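PDB 3VTG: high choriolytic enzyme 1 from Oryzias latipes, which cleaves proteins of the inner egg envelope as a zinc-dependent astacin-family endopeptidase, so that the envelope swells and breaks down and the fish can hatch. Local coordinates for residues 36-41 / 90-95; 100-105 / 191-196; 105-110 / 141-146. All coordinates share one frame; numbering follows the deposited sequence.

Interaction 1: residues 36-41 / 90-95; sequences ATIEGA and GCMYSG
Met92 lays its thioether against the side of helix 32-43 that carries Thr37 and Ile38, and the contact is mainly apolar. Its sulfur is the central atom: Met92 SD lies 3.7 Å from Thr37 CG2. The same Met92 SD is 4.0 Å from Ile38 CG1. The terminal methyl continues the line, with Met92 CE 4.1 Å from Ile38 CD1. CG of Met92 stands opposite the backbone N (chi1 -164°), and two further bends of the chain, at chi2 and chi3, carry the sulfur from the loop to the helix. The Met92 chain slants across the short Thr37 side chain but meets that of Ile38 at about a right angle. Ile38 starts out facing away, and its CG1-CD1 branch brings it back.

A second, smaller patch mixes polar and apolar atoms. Ala41 CB sits 3.7 Å from Ser94 OG and equally near Ser94 O. This is van der Waals contact; the Ser94 hydroxyl has its polar partner in Gln98, one turn further along its own helix.

Backbone bonds shape the loop side. Tyr93 N bonds to Cys91 O at 2.8 Å, closing an inverse gamma turn centred on Met92, and Tyr93 then takes the N-cap position of helix 94-105.

The contact joins the two helices of the metzincin N-terminal subdomain, the backing helix and the start of the active-site helix. Thr37 and Ala41 also touch Ile97, Ile38 and Met92 reach strands 20-26 and 81-86 respectively, and the Cys91-Cys71 disulfide ties the loop to strand 71-73.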
loop_
_atom_site.group_PDB
_atom_site.type_symbol
_atom_site.label_atom_id
_atom_site.label_comp_id
_atom_site.label_asym_id
_atom_site.label_seq_id
_atom_site.Cartn_x
_atom_site.Cartn_y
_atom_site.Cartn_z
ATOM N N ALA A 36 -16.389 -9.419 5.625
ATOM C CA ALA A 36 -16.107 -10.379 4.553
ATOM C C ALA A 36 -15.345 -9.750 3.383
ATOM O O ALA A 36 -14.474 -10.394 2.799
ATOM C CB ALA A 36 -17.387 -11.050 4.078
ATOM N N THR A 37 -15.659 -8.496 3.063
ATOM C CA THR A 37 -14.947 -7.768 2.012
ATOM C C THR A 37 -13.480 -7.556 2.383
ATOM O O THR A 37 -12.583 -7.789 1.568
ATOM C CB THR A 37 -15.640 -6.427 1.682
ATOM O OG1 THR A 37 -16.961 -6.688 1.192
ATOM C CG2 THR A 37 -14.869 -5.647 0.619
ATOM N N ILE A 38 -13.246 -7.134 3.623
ATOM C CA ILE A 38 -11.893 -6.922 4.131
ATOM C C ILE A 38 -11.104 -8.236 4.133
ATOM O O ILE A 38 -9.972 -8.285 3.647
ATOM C CB ILE A 38 -11.910 -6.278 5.536
ATOM C CG1 ILE A 38 -12.545 -4.883 5.468
ATOM C CG2 ILE A 38 -10.501 -6.201 6.121
ATOM C CD1 ILE A 38 -13.086 -4.374 6.790
ATOM N N GLU A 39 -11.712 -9.301 4.650
ATOM C CA GLU A 39 -11.040 -10.597 4.708
ATOM C C GLU A 39 -10.817 -11.180 3.307
ATOM O O GLU A 39 -9.817 -11.856 3.064
ATOM C CB GLU A 39 -11.779 -11.568 5.643
ATOM C CG GLU A 39 -11.722 -11.140 7.110
ATOM C CD GLU A 39 -12.244 -12.180 8.095
ATOM O OE1 GLU A 39 -13.139 -12.974 7.727
ATOM O OE2 GLU A 39 -11.770 -12.192 9.257
ATOM N N GLY A 40 -11.733 -10.890 2.384
ATOM C CA GLY A 40 -11.576 -11.282 0.984
ATOM C C GLY A 40 -10.347 -10.655 0.348
ATOM O O GLY A 40 -9.587 -11.328 -0.354
ATOM N N ALA A 41 -10.145 -9.364 0.606
ATOM C CA ALA A 41 -8.970 -8.648 0.117
ATOM C C ALA A 41 -7.682 -9.214 0.703
ATOM O O ALA A 41 -6.668 -9.305 0.013
ATOM C CB ALA A 41 -9.088 -7.163 0.413
ATOM N N GLY A 90 -15.992 5.230 1.320
ATOM C CA GLY A 90 -15.102 5.431 0.176
ATOM C C GLY A 90 -14.005 4.412 -0.065
ATOM O O GLY A 90 -13.275 4.514 -1.055
ATOM N N CYS A 91 -13.884 3.422 0.817
ATOM C CA CYS A 91 -12.731 2.521 0.779
ATOM C C CYS A 91 -13.059 1.031 0.697
ATOM O O CYS A 91 -12.144 0.208 0.614
ATOM C CB CYS A 91 -11.829 2.758 1.994
ATOM S SG CYS A 91 -11.418 4.481 2.325
ATOM N N MET A 92 -14.341 0.675 0.722
ATOM C CA MET A 92 -14.729 -0.740 0.807
ATOM C C MET A 92 -14.681 -1.441 -0.555
ATOM O O MET A 92 -15.702 -1.890 -1.088
ATOM C CB MET A 92 -16.097 -0.893 1.482
ATOM C CG MET A 92 -16.417 -2.304 1.962
ATOM S SD MET A 92 -15.261 -2.968 3.182
ATOM C CE MET A 92 -15.588 -1.915 4.595
ATOM N N TYR A 93 -13.473 -1.516 -1.105
ATOM C CA TYR A 93 -13.217 -2.124 -2.404
ATOM C C TYR A 93 -11.934 -2.920 -2.283
ATOM O O TYR A 93 -10.966 -2.458 -1.673
ATOM C CB TYR A 93 -13.086 -1.046 -3.483
ATOM C CG TYR A 93 -14.312 -0.174 -3.590
ATOM C CD1 TYR A 93 -15.417 -0.581 -4.336
ATOM C CD2 TYR A 93 -14.376 1.051 -2.926
ATOM C CE1 TYR A 93 -16.549 0.210 -4.424
ATOM C CE2 TYR A 93 -15.507 1.850 -3.008
ATOM C CZ TYR A 93 -16.586 1.425 -3.758
ATOM O OH TYR A 93 -17.709 2.214 -3.849
ATOM N N SER A 94 -11.928 -4.114 -2.861
ATOM C CA SER A 94 -10.811 -5.040 -2.693
ATOM C C SER A 94 -9.445 -4.418 -2.986
ATOM O O SER A 94 -8.531 -4.536 -2.175
ATOM C CB SER A 94 -11.013 -6.297 -3.535
ATOM O OG SER A 94 -10.057 -7.279 -3.181
ATOM N N GLY A 95 -9.319 -3.750 -4.131
ATOM C CA GLY A 95 -8.046 -3.164 -4.546
ATOM C C GLY A 95 -7.528 -2.099 -3.596
ATOM O O GLY A 95 -6.333 -2.051 -3.304
#

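Interaction 2: residues 100-105 / 191-196; sequences ELNHAL and TRINVL. With ZN (zinc ion), chain B.
Ile193 lays its CG1-CD1 branch against Asn102 and Leu105 of the active-site helix. The Asn102 side chain lies at about a right angle to it: the amide oxygen meets the branch end, Asn102 OD1 to Ile193 CD1 being 3.4 Å, while ND2 of the same amide bonds to Gln98 O one turn back. Leu105 reaches Ile193 at a slant, its CD1 being 4.0 Å from both Ile193 CG1 and CD1. Ile51 of strand 51-55 touches both of these side chains.

The helix here belongs to the HExxHxxGxxH zinc-binding motif of the metzincins, and helix 187-196 is the C-terminal helix of the catalytic domain; the segment axes pass 11.7 Å apart at 22°, so side chains must span the gap. Leu105 points at the C-terminal helix and Asn102 reaches it with its amide end. His103 NE2 binds zinc at 2.1 Å, alongside His99 and His109, and its ND1 is held by Phe107 O. A zinc-bound water donates to Glu100 OE2 at 2.7 Å, consistent with the glutamate's predicted active-site role.

At the far end, Leu196 sets CG opposite its backbone N (chi1 -177°), and its CD2 meets Leu105 O at 3.9 Å; the hydrogen bond to that carbonyl comes from the Tyr197 hydroxyl.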
loop_
_atom_site.group_PDB
_atom_site.type_symbol
_atom_site.label_atom_id
_atom_site.label_comp_id
_atom_site.label_asym_id
_atom_site.label_seq_id
_atom_site.Cartn_x
_atom_site.Cartn_y
_atom_site.Cartn_z
ATOM N N GLU A 100 -3.879 -0.615 0.980
ATOM C CA GLU A 100 -3.625 -0.273 2.384
ATOM C C GLU A 100 -2.827 -1.344 3.124
ATOM O O GLU A 100 -1.920 -1.025 3.902
ATOM C CB GLU A 100 -4.930 0.034 3.131
ATOM C CG GLU A 100 -5.707 1.233 2.598
ATOM C CD GLU A 100 -4.869 2.494 2.457
ATOM O OE1 GLU A 100 -3.886 2.675 3.211
ATOM O OE2 GLU A 100 -5.200 3.314 1.578
ATOM N N LEU A 101 -3.156 -2.607 2.875
ATOM C CA LEU A 101 -2.419 -3.715 3.473
ATOM C C LEU A 101 -0.951 -3.715 3.030
ATOM O O LEU A 101 -0.062 -4.054 3.811
ATOM C CB LEU A 101 -3.102 -5.050 3.164
ATOM C CG LEU A 101 -4.477 -5.263 3.813
ATOM C CD1 LEU A 101 -5.198 -6.422 3.141
ATOM C CD2 LEU A 101 -4.378 -5.490 5.317
ATOM N N ASN A 102 -0.702 -3.315 1.783
ATOM C CA ASN A 102 0.668 -3.144 1.293
ATOM C C ASN A 102 1.449 -2.053 2.030
ATOM O O ASN A 102 2.647 -2.220 2.280
ATOM C CB ASN A 102 0.694 -2.921 -0.217
ATOM C CG ASN A 102 0.810 -4.217 -0.985
ATOM O OD1 ASN A 102 1.883 -4.827 -1.036
ATOM N ND2 ASN A 102 -0.298 -4.655 -1.581
ATOM N N HIS A 103 0.780 -0.955 2.390
ATOM C CA HIS A 103 1.396 0.052 3.262
ATOM C C HIS A 103 1.801 -0.577 4.571
ATOM O O HIS A 103 2.925 -0.375 5.041
ATOM C CB HIS A 103 0.454 1.215 3.551
ATOM C CG HIS A 103 0.336 2.230 2.435
ATOM N ND1 HIS A 103 1.399 2.724 1.768
ATOM C CD2 HIS A 103 -0.782 2.884 1.925
ATOM C CE1 HIS A 103 0.978 3.629 0.862
ATOM N NE2 HIS A 103 -0.357 3.726 0.960
ATOM N N ALA A 104 0.890 -1.349 5.171
ATOM C CA ALA A 104 1.158 -2.026 6.444
ATOM C C ALA A 104 2.352 -2.977 6.346
ATOM O O ALA A 104 3.072 -3.177 7.326
ATOM C CB ALA A 104 -0.080 -2.763 6.937
ATOM N N LEU A 105 2.576 -3.544 5.161
ATOM C CA LEU A 105 3.747 -4.390 4.922
ATOM C C LEU A 105 5.063 -3.613 4.826
ATOM O O LEU A 105 6.138 -4.188 5.016
ATOM C CB LEU A 105 3.556 -5.248 3.671
ATOM C CG LEU A 105 2.489 -6.343 3.708
ATOM C CD1 LEU A 105 2.457 -7.070 2.373
ATOM C CD2 LEU A 105 2.727 -7.317 4.850
ATOM N N THR A 191 6.235 -9.523 -6.397
ATOM C CA THR A 191 7.667 -9.804 -6.325
ATOM C C THR A 191 8.313 -9.048 -5.160
ATOM O O THR A 191 9.106 -9.616 -4.405
ATOM C CB THR A 191 8.369 -9.471 -7.659
ATOM O OG1 THR A 191 7.810 -10.278 -8.704
ATOM C CG2 THR A 191 9.873 -9.734 -7.575
ATOM N N ARG A 192 7.950 -7.776 -5.003
ATOM C CA ARG A 192 8.494 -6.940 -3.934
ATOM C C ARG A 192 8.201 -7.491 -2.540
ATOM O O ARG A 192 9.085 -7.512 -1.686
ATOM C CB ARG A 192 7.977 -5.509 -4.051
ATOM C CG ARG A 192 8.583 -4.728 -5.201
ATOM C CD ARG A 192 7.710 -3.536 -5.525
ATOM N NE ARG A 192 8.188 -2.821 -6.702
ATOM C CZ ARG A 192 7.565 -1.782 -7.249
ATOM N NH1 ARG A 192 6.422 -1.337 -6.741
ATOM N NH2 ARG A 192 8.085 -1.194 -8.315
ATOM N N ILE A 193 6.964 -7.936 -2.319
ATOM C CA ILE A 193 6.590 -8.578 -1.059
ATOM C C ILE A 193 7.490 -9.791 -0.807
ATOM O O ILE A 193 8.051 -9.944 0.280
ATOM C CB ILE A 193 5.105 -9.006 -1.055
ATOM C CG1 ILE A 193 4.185 -7.775 -1.115
ATOM C CG2 ILE A 193 4.794 -9.866 0.167
ATOM C CD1 ILE A 193 2.752 -8.083 -1.510
ATOM N N ASN A 194 7.644 -10.626 -1.831
ATOM C CA ASN A 194 8.431 -11.849 -1.724
ATOM C C ASN A 194 9.918 -11.605 -1.475
ATOM O O ASN A 194 10.554 -12.360 -0.744
ATOM C CB ASN A 194 8.213 -12.745 -2.946
ATOM C CG ASN A 194 6.826 -13.367 -2.974
ATOM O OD1 ASN A 194 6.288 -13.663 -4.039
ATOM N ND2 ASN A 194 6.243 -13.570 -1.803
ATOM N N VAL A 195 10.464 -10.548 -2.072
ATOM C CA VAL A 195 11.863 -10.187 -1.848
ATOM C C VAL A 195 12.060 -9.608 -0.441
ATOM O O VAL A 195 12.949 -10.042 0.293
ATOM C CB VAL A 195 12.402 -9.226 -2.933
ATOM C CG1 VAL A 195 13.818 -8.773 -2.601
ATOM C CG2 VAL A 195 12.386 -9.895 -4.302
ATOM N N LEU A 196 11.214 -8.651 -0.058
ATOM C CA LEU A 196 11.324 -8.003 1.250
ATOM C C LEU A 196 11.191 -8.998 2.406
ATOM O O LEU A 196 11.956 -8.946 3.372
ATOM C CB LEU A 196 10.292 -6.877 1.386
ATOM C CG LEU A 196 10.311 -6.051 2.679
ATOM C CD1 LEU A 196 11.618 -5.292 2.849
ATOM C CD2 LEU A 196 9.133 -5.090 2.720
HETATM ZN ZN ZN B . -1.677 4.877 -0.223
HETATM O O HOH W 1 -3.106 5.032 1.347
HETATM O O HOH W 2 -3.263 6.229 -1.211
#

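Interaction 3: residues 105-110 / 141-146; sequences LGFQHE and NNLNTP. With ZN (zinc ion), chain B.
The backbone pieces that meet, Phe107 to Glu110 and Leu143 to Pro146, run 18° apart, end to end, but stay well separated, so only side-chain ends and one carbonyl bridge them. Leu143 CD1 approaches the Phe107 ring at its edge, in the ring plane, 3.8 Å from CE1, and the two side chains stand at about a right angle. Phe107 has CG opposite its carbonyl carbon (chi1 -64°), which swings the ring out to where Leu143 can touch it. The second approach is between two oxygens that make no bond to each other, Glu110 OE2 and Pro146 O, 3.9 Å apart. Arg192 NH2 lies beside both, in a salt bridge with OE2, which also accepts from Asp148 N.

The Leu143 loop is folded on itself. Asn141 OD1 accepts from Leu143 N at 3.1 Å, an Asx turn, with the donor above the carbonyl plane. It overlaps a type I' turn from Asn142 to Thr145, where Asn142 O is gripped twice, by Thr145 N at 2.9 Å and Thr145 OG1 at 2.7 Å.

In the other segment Gly106, with positive phi, ends the active-site helix in a Schellman motif. The chain then leads on to His109, whose NE2 binds zinc at 2.0 Å as the third histidine of the motif. Helix 187-196 packs alongside: Arg192, Ile193 and Leu196 touch the Phe107 ring, and Trp188 touches Pro146.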
loop_
_atom_site.group_PDB
_atom_site.type_symbol
_atom_site.label_atom_id
_atom_site.label_comp_id
_atom_site.label_asym_id
_atom_site.label_seq_id
_atom_site.Cartn_x
_atom_site.Cartn_y
_atom_site.Cartn_z
ATOM N N LEU A 105 2.576 -3.544 5.161
ATOM C CA LEU A 105 3.747 -4.390 4.922
ATOM C C LEU A 105 5.063 -3.613 4.826
ATOM O O LEU A 105 6.138 -4.188 5.016
ATOM C CB LEU A 105 3.556 -5.248 3.671
ATOM C CG LEU A 105 2.489 -6.343 3.708
ATOM C CD1 LEU A 105 2.457 -7.070 2.373
ATOM C CD2 LEU A 105 2.727 -7.317 4.850
ATOM N N GLY A 106 4.973 -2.320 4.519
ATOM C CA GLY A 106 6.148 -1.451 4.433
ATOM C C GLY A 106 6.370 -0.778 3.089
ATOM O O GLY A 106 7.438 -0.210 2.854
ATOM N N PHE A 107 5.367 -0.822 2.214
ATOM C CA PHE A 107 5.493 -0.263 0.865
ATOM C C PHE A 107 4.880 1.121 0.714
ATOM O O PHE A 107 3.808 1.409 1.252
ATOM C CB PHE A 107 4.932 -1.231 -0.176
ATOM C CG PHE A 107 5.690 -2.517 -0.246
ATOM C CD1 PHE A 107 6.935 -2.571 -0.866
ATOM C CD2 PHE A 107 5.189 -3.665 0.348
ATOM C CE1 PHE A 107 7.655 -3.750 -0.911
ATOM C CE2 PHE A 107 5.903 -4.851 0.305
ATOM C CZ PHE A 107 7.136 -4.893 -0.327
ATOM N N GLN A 108 5.578 1.965 -0.037
ATOM C CA GLN A 108 5.180 3.354 -0.242
ATOM C C GLN A 108 4.641 3.563 -1.652
ATOM O O GLN A 108 4.721 2.667 -2.494
ATOM C CB GLN A 108 6.366 4.279 0.037
ATOM C CG GLN A 108 6.958 4.065 1.422
ATOM C CD GLN A 108 8.247 4.817 1.643
ATOM O OE1 GLN A 108 9.336 4.262 1.492
ATOM N NE2 GLN A 108 8.134 6.087 2.002
ATOM N N HIS A 109 4.079 4.742 -1.904
ATOM C CA HIS A 109 3.532 5.057 -3.223
ATOM C C HIS A 109 4.588 5.039 -4.287
ATOM O O HIS A 109 5.699 5.543 -4.083
ATOM C CB HIS A 109 2.805 6.394 -3.205
ATOM C CG HIS A 109 1.598 6.410 -2.301
ATOM N ND1 HIS A 109 1.367 7.397 -1.419
ATOM C CD2 HIS A 109 0.558 5.498 -2.154
ATOM C CE1 HIS A 109 0.234 7.136 -0.745
ATOM N NE2 HIS A 109 -0.263 5.974 -1.200
ATOM N N GLU A 110 4.243 4.451 -5.430
ATOM C CA GLU A 110 5.182 4.265 -6.533
ATOM C C GLU A 110 5.829 5.569 -7.004
ATOM O O GLU A 110 7.034 5.600 -7.272
ATOM C CB GLU A 110 4.501 3.544 -7.705
ATOM C CG GLU A 110 5.457 2.982 -8.746
ATOM C CD GLU A 110 6.235 1.768 -8.264
ATOM O OE1 GLU A 110 6.103 1.378 -7.080
ATOM O OE2 GLU A 110 6.993 1.206 -9.078
ATOM N N ASN A 141 13.821 1.693 -0.668
ATOM C CA ASN A 141 14.487 0.438 -0.980
ATOM C C ASN A 141 13.705 -0.221 -2.106
ATOM O O ASN A 141 12.632 -0.783 -1.885
ATOM C CB ASN A 141 14.574 -0.473 0.250
ATOM C CG ASN A 141 15.174 -1.834 -0.064
ATOM O OD1 ASN A 141 15.587 -2.115 -1.194
ATOM N ND2 ASN A 141 15.224 -2.692 0.946
ATOM N N ASN A 142 14.255 -0.139 -3.311
ATOM C CA ASN A 142 13.558 -0.578 -4.514
ATOM C C ASN A 142 13.652 -2.080 -4.785
ATOM O O ASN A 142 13.046 -2.584 -5.733
ATOM C CB ASN A 142 14.028 0.247 -5.716
ATOM C CG ASN A 142 13.743 1.728 -5.540
ATOM O OD1 ASN A 142 12.715 2.106 -4.977
ATOM N ND2 ASN A 142 14.650 2.572 -6.013
ATOM N N LEU A 143 14.414 -2.780 -3.942
ATOM C CA LEU A 143 14.470 -4.246 -3.926
ATOM C C LEU A 143 14.866 -4.861 -5.274
ATOM O O LEU A 143 14.428 -5.961 -5.619
ATOM C CB LEU A 143 13.135 -4.826 -3.415
ATOM C CG LEU A 143 12.699 -4.432 -1.997
ATOM C CD1 LEU A 143 11.227 -4.746 -1.780
ATOM C CD2 LEU A 143 13.549 -5.122 -0.941
ATOM N N ASN A 144 15.709 -4.140 -6.016
ATOM C CA ASN A 144 16.137 -4.525 -7.369
ATOM C C ASN A 144 14.990 -4.680 -8.370
ATOM O O ASN A 144 15.126 -5.362 -9.389
ATOM C CB ASN A 144 17.026 -5.781 -7.337
ATOM C CG ASN A 144 18.440 -5.485 -6.870
ATOM O OD1 ASN A 144 18.888 -4.339 -6.896
ATOM N ND2 ASN A 144 19.155 -6.523 -6.453
ATOM N N THR A 145 13.865 -4.034 -8.073
ATOM C CA THR A 145 12.713 -4.019 -8.968
ATOM C C THR A 145 12.635 -2.662 -9.672
ATOM O O THR A 145 13.120 -1.662 -9.135
ATOM C CB THR A 145 11.392 -4.322 -8.222
ATOM O OG1 THR A 145 11.008 -3.200 -7.412
ATOM C CG2 THR A 145 11.530 -5.576 -7.357
ATOM N N PRO A 146 12.041 -2.620 -10.878
ATOM C CA PRO A 146 11.970 -1.376 -11.628
ATOM C C PRO A 146 10.729 -0.568 -11.269
ATOM O O PRO A 146 9.822 -1.073 -10.597
ATOM C CB PRO A 146 11.862 -1.863 -13.070
ATOM C CG PRO A 146 11.075 -3.125 -12.960
ATOM C CD PRO A 146 11.385 -3.721 -11.606
HETATM ZN ZN ZN B . -1.677 4.877 -0.223
HETATM O O HOH W 1 -3.106 5.032 1.347
HETATM O O HOH W 2 -3.263 6.229 -1.211
#

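How the interactions relate
Interactions 1 and 2 lie along one helix, 94-105, with centres about 17 Å apart: the first fits its start to the backing helix, the second its zinc-binding end to the C-terminal helix. Leu105 belongs to both interactions 2 and 3, whose centres are about 8 Å apart. These two also supply His103 and His109 to the same zinc ion and share its two waters. Arg192 of helix 187-196 ties them further, with NH2 2.7 Å from Glu110 OE2 in a salt bridge and NE 2.9 Å from Thr145 OG1 in a probable hydrogen bond. Interactions 1 and 3 do not touch, their centres being about 23 Å apart across the chain's centre.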